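PDB 5GY3: glucanase from Klebsiella pneumoniae, which probably hydrolyses internal beta-1,4-glucosidic bonds in cellulose and related beta-glucans, as a family 8 glycoside hydrolase. Local coordinates for residues R6-A9 against R10-P14; K50-Q53 against W54-S57; D89-I92 against A93-L96. All blocks are in the same frame, centred on the assembly; numbering follows the deposited sequence.

Contact 1. Residues R6-A9 against R10-P14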
# COMPACT_ATOMS: atom_id res chain seq x y z
N ARG A 6 7.17 3.71 20.09
CA ARG A 6 6.57 2.44 20.49
C ARG A 6 6.54 1.45 19.33
O ARG A 6 6.72 0.25 19.52
CB ARG A 6 5.16 2.69 21.04
CG ARG A 6 4.52 1.48 21.67
CD ARG A 6 5.46 0.82 22.68
NE ARG A 6 4.84 -0.34 23.32
CZ ARG A 6 5.51 -1.21 24.08
NH1 ARG A 6 6.81 -1.05 24.28
NH2 ARG A 6 4.87 -2.24 24.62
N TYR A 7 6.33 1.95 18.11
CA TYR A 7 6.33 1.10 16.92
C TYR A 7 7.69 0.46 16.71
O TYR A 7 7.79 -0.74 16.42
CB TYR A 7 5.94 1.96 15.72
CG TYR A 7 5.78 1.27 14.39
CD1 TYR A 7 4.63 0.54 14.09
CD2 TYR A 7 6.74 1.42 13.39
CE1 TYR A 7 4.46 -0.06 12.84
CE2 TYR A 7 6.59 0.83 12.15
CZ TYR A 7 5.45 0.09 11.88
OH TYR A 7 5.29 -0.48 10.64
N LYS A 8 8.77 1.25 16.83
CA LYS A 8 10.10 0.69 16.67
C LYS A 8 10.40 -0.32 17.77
O LYS A 8 11.03 -1.35 17.52
CB LYS A 8 11.16 1.79 16.69
CG LYS A 8 11.15 2.71 15.48
CD LYS A 8 12.35 3.67 15.51
CE LYS A 8 12.32 4.56 16.75
NZ LYS A 8 13.46 5.53 16.78
N ALA A 9 9.95 -0.03 19.00
CA ALA A 9 10.24 -0.92 20.12
C ALA A 9 9.57 -2.27 19.94
O ALA A 9 10.15 -3.31 20.30
CB ALA A 9 9.77 -0.28 21.43
N ARG A 10 8.38 -2.28 19.36
CA ARG A 10 7.65 -3.53 19.19
C ARG A 10 7.99 -4.25 17.90
O ARG A 10 8.01 -5.48 17.88
CB ARG A 10 6.15 -3.27 19.27
CG ARG A 10 5.72 -2.92 20.68
CD ARG A 10 4.25 -3.10 20.88
NE ARG A 10 3.72 -4.32 20.25
CZ ARG A 10 2.47 -4.42 19.85
NH1 ARG A 10 1.65 -3.39 20.00
NH2 ARG A 10 2.03 -5.54 19.29
N PHE A 11 8.29 -3.53 16.82
CA PHE A 11 8.35 -4.15 15.51
C PHE A 11 9.66 -3.98 14.76
O PHE A 11 9.86 -4.66 13.74
CB PHE A 11 7.21 -3.62 14.62
CG PHE A 11 5.87 -3.72 15.26
CD1 PHE A 11 5.30 -4.96 15.50
CD2 PHE A 11 5.18 -2.58 15.65
CE1 PHE A 11 4.05 -5.06 16.10
CE2 PHE A 11 3.94 -2.67 16.25
CZ PHE A 11 3.37 -3.93 16.47
N MET A 12 10.57 -3.12 15.19
CA MET A 12 11.82 -2.93 14.46
C MET A 12 12.97 -3.64 15.16
O MET A 12 13.21 -3.41 16.35
CB MET A 12 12.14 -1.44 14.28
CG MET A 12 13.33 -1.20 13.38
SD MET A 12 13.69 0.56 13.17
CE MET A 12 15.19 0.47 12.21
N MET A 13 13.67 -4.50 14.43
CA MET A 13 14.84 -5.21 14.92
C MET A 13 16.09 -4.35 14.75
O MET A 13 16.13 -3.46 13.91
CB MET A 13 15.03 -6.53 14.16
CG MET A 13 14.01 -7.62 14.46
SD MET A 13 13.81 -7.99 16.21
CE MET A 13 12.26 -7.18 16.56
N PRO A 14 17.12 -4.61 15.55
CA PRO A 14 18.34 -3.79 15.44
C PRO A 14 19.01 -3.87 14.08
O PRO A 14 19.73 -2.92 13.70
CB PRO A 14 19.24 -4.34 16.56
CG PRO A 14 18.62 -5.65 16.98
CD PRO A 14 17.16 -5.51 16.71
O HOH W 1 2.27 -1.13 22.37
O HOH W 2 12.27 -4.05 18.69
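Tyr7 and Phe11 meet one turn apart at the C-terminal end of helix 2-11, the first helix of this family 8 glycoside hydrolase, whose family fold is an (alpha/alpha)6 barrel. The nearest approach of the two rings is Tyr7 CD1 to Phe11 CD2, 3.5 Å. Their planes stand 58° apart, an oblique pairing. Both side chains are buried and pack on helix 293-307, where Tyr7 OH is hydrogen-bonded to Ser297.

On a more exposed side, Arg10 runs across Arg6. Its CG lies over the centre of one face of the Arg6 guanidinium, with Arg10 CD 3.7 Å from Arg6 NE. The contact is thus aliphatic chain against a flat cation. Each charged end has its own outside partner: Arg6 forms a salt bridge with Asp289, and Arg10 NH2 bonds to the carbonyl of Asp291. A water accepts from Arg6 NE and, weakly, from Arg10 NH1. A bend at chi3 (42°) sets one face of the Arg10 guanidinium against Phe11, with CZ over its centre.

The Lys8 chain runs alongside Met12, its CG 4.1 Å from Met12 SD, and the lysine amine reaches Glu5 and Asp44.

Backbone bonds from Arg10 N and Phe11 N continue the helix. The helix gives way at Met12. Its N still bonds to Lys8 O at 3.0 Å, but arrives from above the carbonyl plane, 35° out of it.

Contact 2. Residues K50-Q53 against W54-S57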
# COMPACT_ATOMS: atom_id res chain seq x y z
N LYS A 50 18.86 2.62 8.68
CA LYS A 50 18.88 1.21 9.07
C LYS A 50 17.86 0.41 8.26
O LYS A 50 18.16 -0.67 7.75
CB LYS A 50 18.58 1.05 10.56
CG LYS A 50 19.75 1.27 11.53
CD LYS A 50 19.25 1.39 13.00
CE LYS A 50 19.04 2.86 13.41
NZ LYS A 50 17.96 3.14 14.44
N LEU A 51 16.63 0.94 8.16
CA LEU A 51 15.58 0.26 7.41
C LEU A 51 15.97 0.10 5.95
O LEU A 51 15.81 -0.98 5.37
CB LEU A 51 14.27 1.04 7.52
CG LEU A 51 13.63 1.17 8.89
CD1 LEU A 51 12.62 2.31 8.93
CD2 LEU A 51 12.97 -0.15 9.26
N TRP A 52 16.49 1.17 5.35
CA TRP A 52 16.84 1.14 3.94
C TRP A 52 18.06 0.26 3.69
O TRP A 52 18.09 -0.51 2.73
CB TRP A 52 17.07 2.58 3.44
CG TRP A 52 17.66 2.68 2.07
CD1 TRP A 52 18.73 3.46 1.69
CD2 TRP A 52 17.22 2.00 0.88
NE1 TRP A 52 18.98 3.30 0.35
CE2 TRP A 52 18.07 2.40 -0.17
CE3 TRP A 52 16.21 1.08 0.61
CZ2 TRP A 52 17.93 1.92 -1.47
CZ3 TRP A 52 16.06 0.60 -0.68
CH2 TRP A 52 16.93 1.02 -1.71
N GLN A 53 19.07 0.35 4.56
CA GLN A 53 20.26 -0.48 4.41
C GLN A 53 19.91 -1.96 4.45
O GLN A 53 20.43 -2.75 3.65
CB GLN A 53 21.27 -0.14 5.50
CG GLN A 53 22.42 -1.14 5.67
CD GLN A 53 23.31 -0.81 6.87
OE1 GLN A 53 22.85 -0.20 7.84
NE2 GLN A 53 24.57 -1.21 6.81
N TRP A 54 19.03 -2.37 5.37
CA TRP A 54 18.66 -3.78 5.40
C TRP A 54 17.87 -4.16 4.15
O TRP A 54 18.13 -5.20 3.53
CB TRP A 54 17.86 -4.12 6.66
CG TRP A 54 17.51 -5.58 6.67
CD1 TRP A 54 18.27 -6.60 7.18
CD2 TRP A 54 16.34 -6.18 6.11
NE1 TRP A 54 17.63 -7.81 6.97
CE2 TRP A 54 16.44 -7.58 6.32
CE3 TRP A 54 15.21 -5.68 5.46
CZ2 TRP A 54 15.45 -8.47 5.90
CZ3 TRP A 54 14.23 -6.57 5.05
CH2 TRP A 54 14.36 -7.95 5.27
N THR A 55 16.92 -3.32 3.75
CA THR A 55 16.10 -3.60 2.58
C THR A 55 16.97 -3.76 1.34
O THR A 55 16.83 -4.73 0.58
CB THR A 55 15.10 -2.47 2.37
OG1 THR A 55 14.34 -2.29 3.57
CG2 THR A 55 14.17 -2.77 1.19
N ASP A 56 17.87 -2.81 1.11
CA ASP A 56 18.69 -2.83 -0.09
C ASP A 56 19.64 -4.02 -0.08
O ASP A 56 19.70 -4.79 -1.04
CB ASP A 56 19.43 -1.50 -0.23
CG ASP A 56 20.17 -1.38 -1.55
OD1 ASP A 56 19.69 -1.93 -2.56
OD2 ASP A 56 21.24 -0.73 -1.57
N SER A 57 20.37 -4.21 1.03
CA SER A 57 21.36 -5.28 1.05
C SER A 57 20.71 -6.66 1.03
O SER A 57 21.28 -7.60 0.46
CB SER A 57 22.28 -5.13 2.26
OG SER A 57 21.55 -5.21 3.46
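Trp52 and Asp56 both carry CG anti to the backbone N, with chi1 at 170° for the tryptophan. These torsions bring the indole under the aspartate CB, one turn further along helix 45-59. Asp56 CB then sits over one face of the six-membered ring, 3.8 Å from its centroid and 10° off the ring normal. This is a CH-pi contact. The carboxylate lies nearly parallel to the indole, the planes only 8° apart, and Asp56 CG is 4.0 Å from Trp52 CH2. The acid group is therefore laid along the ring and not pointed at it. Its OD1 is held by a salt bridge to Arg60, and Trp52 also touches that arginine. Thr55 CB approaches the same indole obliquely, near CE3.

Two hydroxyls fold back on the helix. Thr55 OG1 lies beside its own backbone N and donates to Leu51 O at 2.7 Å. Thr55 N donates to the same oxygen from the opposite face of the carbonyl plane. The carbonyl is thus gripped by two bonds. The hydroxyl is also bonded to Gln32 of helix 29-41, which ties this buried threonine to a neighbouring helix.

Ser57 repeats the scheme on the exposed side. Its OG donates to Gln53 O at 2.7 Å. Ser57 N comes to that oxygen at 3.0 Å from the other face.

The main-chain bond from Asp56 N to Trp52 O is nearly straight. Hydroxyl donation to the carbonyl four residues back is a familiar feature of serine and threonine within alpha-helices, here in a helix partly buried against its neighbours.

Contact 3. Residues D89-I92 against A93-L96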
# COMPACT_ATOMS: atom_id res chain seq x y z
N ASP A 89 7.66 -2.13 -3.52
CA ASP A 89 8.66 -1.38 -4.28
C ASP A 89 8.30 0.10 -4.36
O ASP A 89 9.17 0.97 -4.26
CB ASP A 89 8.80 -1.90 -5.71
CG ASP A 89 9.04 -3.40 -5.81
OD1 ASP A 89 9.82 -3.97 -5.01
OD2 ASP A 89 8.46 -4.01 -6.74
N THR A 90 7.02 0.39 -4.60
CA THR A 90 6.56 1.77 -4.71
C THR A 90 6.76 2.52 -3.40
O THR A 90 7.23 3.66 -3.40
CB THR A 90 5.08 1.78 -5.11
OG1 THR A 90 4.93 1.20 -6.42
CG2 THR A 90 4.51 3.18 -5.10
N LEU A 91 6.37 1.89 -2.29
CA LEU A 91 6.47 2.55 -0.99
C LEU A 91 7.91 2.88 -0.65
O LEU A 91 8.21 3.97 -0.12
CB LEU A 91 5.87 1.66 0.09
CG LEU A 91 4.35 1.45 -0.02
CD1 LEU A 91 3.93 0.26 0.82
CD2 LEU A 91 3.63 2.72 0.43
N ILE A 92 8.82 1.95 -0.95
CA ILE A 92 10.25 2.16 -0.73
C ILE A 92 10.74 3.33 -1.57
O ILE A 92 11.44 4.23 -1.07
CB ILE A 92 11.03 0.87 -1.03
CG1 ILE A 92 10.73 -0.21 0.02
CG2 ILE A 92 12.54 1.17 -1.11
CD1 ILE A 92 11.09 -1.67 -0.41
N ALA A 93 10.40 3.35 -2.86
CA ALA A 93 10.86 4.43 -3.73
C ALA A 93 10.27 5.76 -3.29
O ALA A 93 10.92 6.81 -3.40
CB ALA A 93 10.50 4.14 -5.19
N TRP A 94 9.02 5.75 -2.84
CA TRP A 94 8.36 6.97 -2.38
C TRP A 94 9.02 7.48 -1.10
O TRP A 94 9.28 8.68 -0.97
CB TRP A 94 6.88 6.67 -2.15
CG TRP A 94 6.03 7.85 -1.85
CD1 TRP A 94 6.27 9.16 -2.18
CD2 TRP A 94 4.77 7.83 -1.18
NE1 TRP A 94 5.23 9.95 -1.75
CE2 TRP A 94 4.29 9.15 -1.14
CE3 TRP A 94 3.99 6.81 -0.62
CZ2 TRP A 94 3.09 9.49 -0.53
CZ3 TRP A 94 2.78 7.15 -0.03
CH2 TRP A 94 2.34 8.47 -0.00
N ALA A 95 9.30 6.58 -0.16
CA ALA A 95 9.99 6.98 1.07
C ALA A 95 11.35 7.61 0.76
O ALA A 95 11.74 8.60 1.40
CB ALA A 95 10.13 5.78 2.00
N LEU A 96 12.08 7.04 -0.20
CA LEU A 96 13.39 7.59 -0.58
C LEU A 96 13.25 8.99 -1.16
O LEU A 96 14.05 9.88 -0.85
CB LEU A 96 14.08 6.66 -1.58
CG LEU A 96 14.66 5.41 -0.91
CD1 LEU A 96 14.90 4.27 -1.91
CD2 LEU A 96 15.96 5.78 -0.17
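Ile92 and Leu96 form the closer side-chain pair of this fully buried helical segment. The two side chains run together, with Ile92 CG2 4.0 Å from Leu96 CD1. The leucine also bends over the backbone: its CG lies 3.4 Å from Ile92 O, the carbonyl that accepts from Leu96 N. That placement follows from chi1 of -76°, which sets CG beside the backbone N.

Leu91 and Trp94 touch more loosely. Leu91 CD2 reaches only the edge of the indole, near its plane, at 4.2 Å from CE3. The Trp94 ring leads away from the segment to meet the ring of Trp227. Neither side faces solvent, so the looser pair is covered by other parts of the chain.

Main-chain bonds hold the turn, with Trp94 N to Thr90 O and Ala95 N to Leu91 O both at 2.8 Å. Leu91 is close to Asp87, the predicted nucleophile, one turn earlier.

In the (alpha/alpha)6 barrel of this family, helix 86-103 is packed among its neighbours. Leu91 and Ala95 pack on helix 29-41, Ala93 and Leu96 on helix 106-123, Thr90 and Trp94 on helix 155-164, and Ile92 on Trp52 and Thr55 of helix 45-59.

The contacts belong to three different helices, contact 1 running off the end of its own, and go from surface to core. Contact 1 is partly buried. Contact 2 is also partly buried but lies within a helix. Contact 3 is wholly buried. Chemistry follows place: arginines, a lysine and bound water in contact 1, hydroxyls and one acid on an indole in contact 2, and almost purely apolar packing between side chains in contact 3. Helix 45-59 joins the other two. Met12 CE of contact 1 rests 3.7 Å from Leu51 CG, while Trp52 and Thr55 pack on Ile92 of contact 3. Contacts 1 and 3 do not touch.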